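PDB 2QL8: putative redox protein from Lactobacillus casei, which probably acts as a peroxide-reducing or related redox enzyme of the OsmC/Ohr family, though its natural substrate is not established. Local coordinates for residues A[64-69]-A[118-123]. Sequence-based numbering, arbitrary orientation.
Sequences LEAVEK and ENRCPV. With BEZ (benzoic acid), chain C.
In the benzoic acid pocket at the subunit interface, Val67 and Ala66 of helix 48-70 meet the guanidinium group of Arg120, from the 118-123 segment. Val67 lays CG2 over one face of the flat group, near its rim, 3.8 Å from Arg120 NH1; a branched aliphatic suits this place because it packs against the planar cation while leaving the N-H edge to polar partners. With CG1 of Val67 anti to the backbone N (chi1 169°), CG2 stands beside that N and is the methyl that faces the arginine. Ala66 CB lies more loosely, 4.4 Å from Arg120 NH2, and its small methyl lets the ligand ring come close, 3.7 Å from CB to BEZ C2.

The ligand's carboxyl group, probably ionised here, meets the guanidinium edge in two-pronged manner: Arg120 NE donates to BEZ O2 and Arg120 NH2 to BEZ O1, both at 2.9 Å and nearly straight, 165° at the hydrogen. The two nearly parallel bonds hold both oxygens along the NE/NH2 edge, although the carboxyl plane is turned well out of the guanidinium plane. A bend at chi3 (62°) helps bring this edge to it. On NH1, a salt bridge to Glu70 steadies the arginine as a second-shell partner. A leucine in place of Arg120 would probably leave both carboxyl oxygens without these donors and Glu70 without this positive mate.

Pro122, following the N-cap residue Cys121, brings its CD to 3.8 Å from BEZ C5, while Ala90 N of the second subunit gives the ligand a further hydrogen bond. This bidentate arginine-carboxyl interaction lies near the touching Cys59 and Cys121, consistent with the cysteine-pair redox site of dimeric OsmC/Ohr relatives.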
loop_
_atom_site.group_PDB
_atom_site.type_symbol
_atom_site.label_atom_id
_atom_site.label_comp_id
_atom_site.label_asym_id
_atom_site.label_seq_id
_atom_site.Cartn_x
_atom_site.Cartn_y
_atom_site.Cartn_z
ATOM N N LEU A 64 -6.312 -10.188 11.838
ATOM C CA LEU A 64 -7.528 -10.915 12.208
ATOM C C LEU A 64 -7.173 -12.342 12.646
ATOM O O LEU A 64 -7.678 -12.830 13.644
ATOM C CB LEU A 64 -8.509 -10.940 11.036
ATOM C CG LEU A 64 -9.877 -11.608 11.256
ATOM C CD1 LEU A 64 -10.578 -11.056 12.485
ATOM C CD2 LEU A 64 -10.708 -11.445 9.932
ATOM N N GLU A 65 -6.258 -12.983 11.930
ATOM C CA GLU A 65 -5.807 -14.333 12.281
ATOM C C GLU A 65 -5.172 -14.335 13.678
ATOM O O GLU A 65 -5.425 -15.228 14.505
ATOM C CB GLU A 65 -4.861 -14.891 11.213
ATOM C CG GLU A 65 -4.453 -16.311 11.499
ATOM C CD GLU A 65 -3.722 -17.005 10.352
ATOM O OE1 GLU A 65 -3.344 -16.346 9.391
ATOM O OE2 GLU A 65 -3.532 -18.252 10.450
ATOM N N ALA A 66 -4.383 -13.311 13.982
ATOM C CA ALA A 66 -3.760 -13.172 15.317
ATOM C C ALA A 66 -4.818 -13.003 16.416
ATOM O O ALA A 66 -4.760 -13.658 17.464
ATOM C CB ALA A 66 -2.727 -11.995 15.357
ATOM N N VAL A 67 -5.825 -12.170 16.152
ATOM C CA VAL A 67 -6.943 -11.956 17.075
ATOM C C VAL A 67 -7.739 -13.240 17.313
ATOM O O VAL A 67 -8.018 -13.605 18.457
ATOM C CB VAL A 67 -7.836 -10.760 16.649
ATOM C CG1 VAL A 67 -9.160 -10.715 17.455
ATOM C CG2 VAL A 67 -7.042 -9.440 16.750
ATOM N N GLU A 68 -8.052 -13.935 16.241
ATOM C CA GLU A 68 -8.754 -15.202 16.327
ATOM C C GLU A 68 -7.993 -16.163 17.231
ATOM O O GLU A 68 -8.570 -16.796 18.123
ATOM C CB GLU A 68 -8.932 -15.826 14.941
ATOM C CG GLU A 68 -9.976 -15.157 14.077
ATOM C CD GLU A 68 -9.881 -15.611 12.635
ATOM O OE1 GLU A 68 -8.735 -15.733 12.145
ATOM O OE2 GLU A 68 -10.941 -15.859 12.030
ATOM N N LYS A 69 -6.688 -16.250 17.014
ATOM C CA LYS A 69 -5.838 -17.167 17.803
ATOM C C LYS A 69 -5.788 -16.782 19.284
ATOM O O LYS A 69 -5.836 -17.645 20.150
ATOM C CB LYS A 69 -4.428 -17.326 17.232
ATOM C CG LYS A 69 -4.393 -18.110 15.944
ATOM C CD LYS A 69 -2.979 -18.189 15.409
ATOM C CE LYS A 69 -2.962 -18.714 13.967
ATOM N NZ LYS A 69 -2.433 -20.089 13.836
ATOM N N GLU A 118 -8.880 -3.096 13.334
ATOM C CA GLU A 118 -8.778 -1.713 12.857
ATOM C C GLU A 118 -7.714 -0.941 13.648
ATOM O O GLU A 118 -6.929 -0.171 13.054
ATOM C CB GLU A 118 -10.123 -0.983 13.008
ATOM C CG GLU A 118 -10.115 0.445 12.502
ATOM C CD GLU A 118 -11.438 1.179 12.750
ATOM O OE1 GLU A 118 -12.372 0.638 13.395
ATOM O OE2 GLU A 118 -11.501 2.338 12.289
ATOM N N ASN A 119 -7.665 -1.198 14.974
ATOM C CA ASN A 119 -6.739 -0.544 15.874
ATOM C C ASN A 119 -5.322 -1.101 15.831
ATOM O O ASN A 119 -4.403 -0.432 16.269
ATOM C CB ASN A 119 -7.233 -0.663 17.308
ATOM C CG ASN A 119 -8.457 0.178 17.570
ATOM O OD1 ASN A 119 -8.665 1.216 16.910
ATOM N ND2 ASN A 119 -9.280 -0.254 18.544
ATOM N N ARG A 120 -5.166 -2.357 15.412
ATOM C CA ARG A 120 -3.877 -3.062 15.463
ATOM C C ARG A 120 -3.142 -3.171 14.124
ATOM O O ARG A 120 -1.924 -3.210 14.086
ATOM C CB ARG A 120 -4.049 -4.457 16.066
ATOM C CG ARG A 120 -4.316 -4.420 17.567
ATOM C CD ARG A 120 -4.771 -5.746 18.150
ATOM N NE ARG A 120 -3.769 -6.803 18.008
ATOM C CZ ARG A 120 -3.817 -7.961 18.683
ATOM N NH1 ARG A 120 -4.799 -8.193 19.548
ATOM N NH2 ARG A 120 -2.907 -8.888 18.517
ATOM N N CYS A 121 -3.888 -3.241 13.035
ATOM C CA CYS A 121 -3.306 -3.472 11.718
ATOM C C CYS A 121 -2.403 -2.298 11.307
ATOM O O CYS A 121 -2.865 -1.152 11.273
ATOM C CB CYS A 121 -4.439 -3.647 10.710
ATOM S SG CYS A 121 -3.970 -3.531 8.956
ATOM N N PRO A 122 -1.097 -2.568 11.061
ATOM C CA PRO A 122 -0.230 -1.438 10.650
ATOM C C PRO A 122 -0.704 -0.585 9.476
ATOM O O PRO A 122 -0.550 0.633 9.519
ATOM C CB PRO A 122 1.107 -2.124 10.389
ATOM C CG PRO A 122 1.101 -3.283 11.385
ATOM C CD PRO A 122 -0.308 -3.797 11.369
ATOM N N VAL A 123 -1.241 -1.212 8.448
ATOM C CA VAL A 123 -1.632 -0.428 7.263
ATOM C C VAL A 123 -2.871 0.413 7.617
ATOM O O VAL A 123 -2.981 1.568 7.232
ATOM C CB VAL A 123 -1.817 -1.291 5.993
ATOM C CG1 VAL A 123 -2.239 -0.391 4.790
ATOM C CG2 VAL A 123 -0.523 -2.095 5.662
HETATM C C BEZ C . -0.860 -7.838 16.072
HETATM O O1 BEZ C . -0.437 -8.577 17.036
HETATM O O2 BEZ C . -1.381 -6.816 16.300
HETATM C C1 BEZ C . -0.643 -8.155 14.631
HETATM C C2 BEZ C . -0.275 -9.472 14.305
HETATM C C3 BEZ C . -0.053 -9.794 12.967
HETATM C C4 BEZ C . -0.200 -8.804 11.985
HETATM C C5 BEZ C . -0.561 -7.494 12.334
HETATM C C6 BEZ C . -0.802 -7.143 13.622
#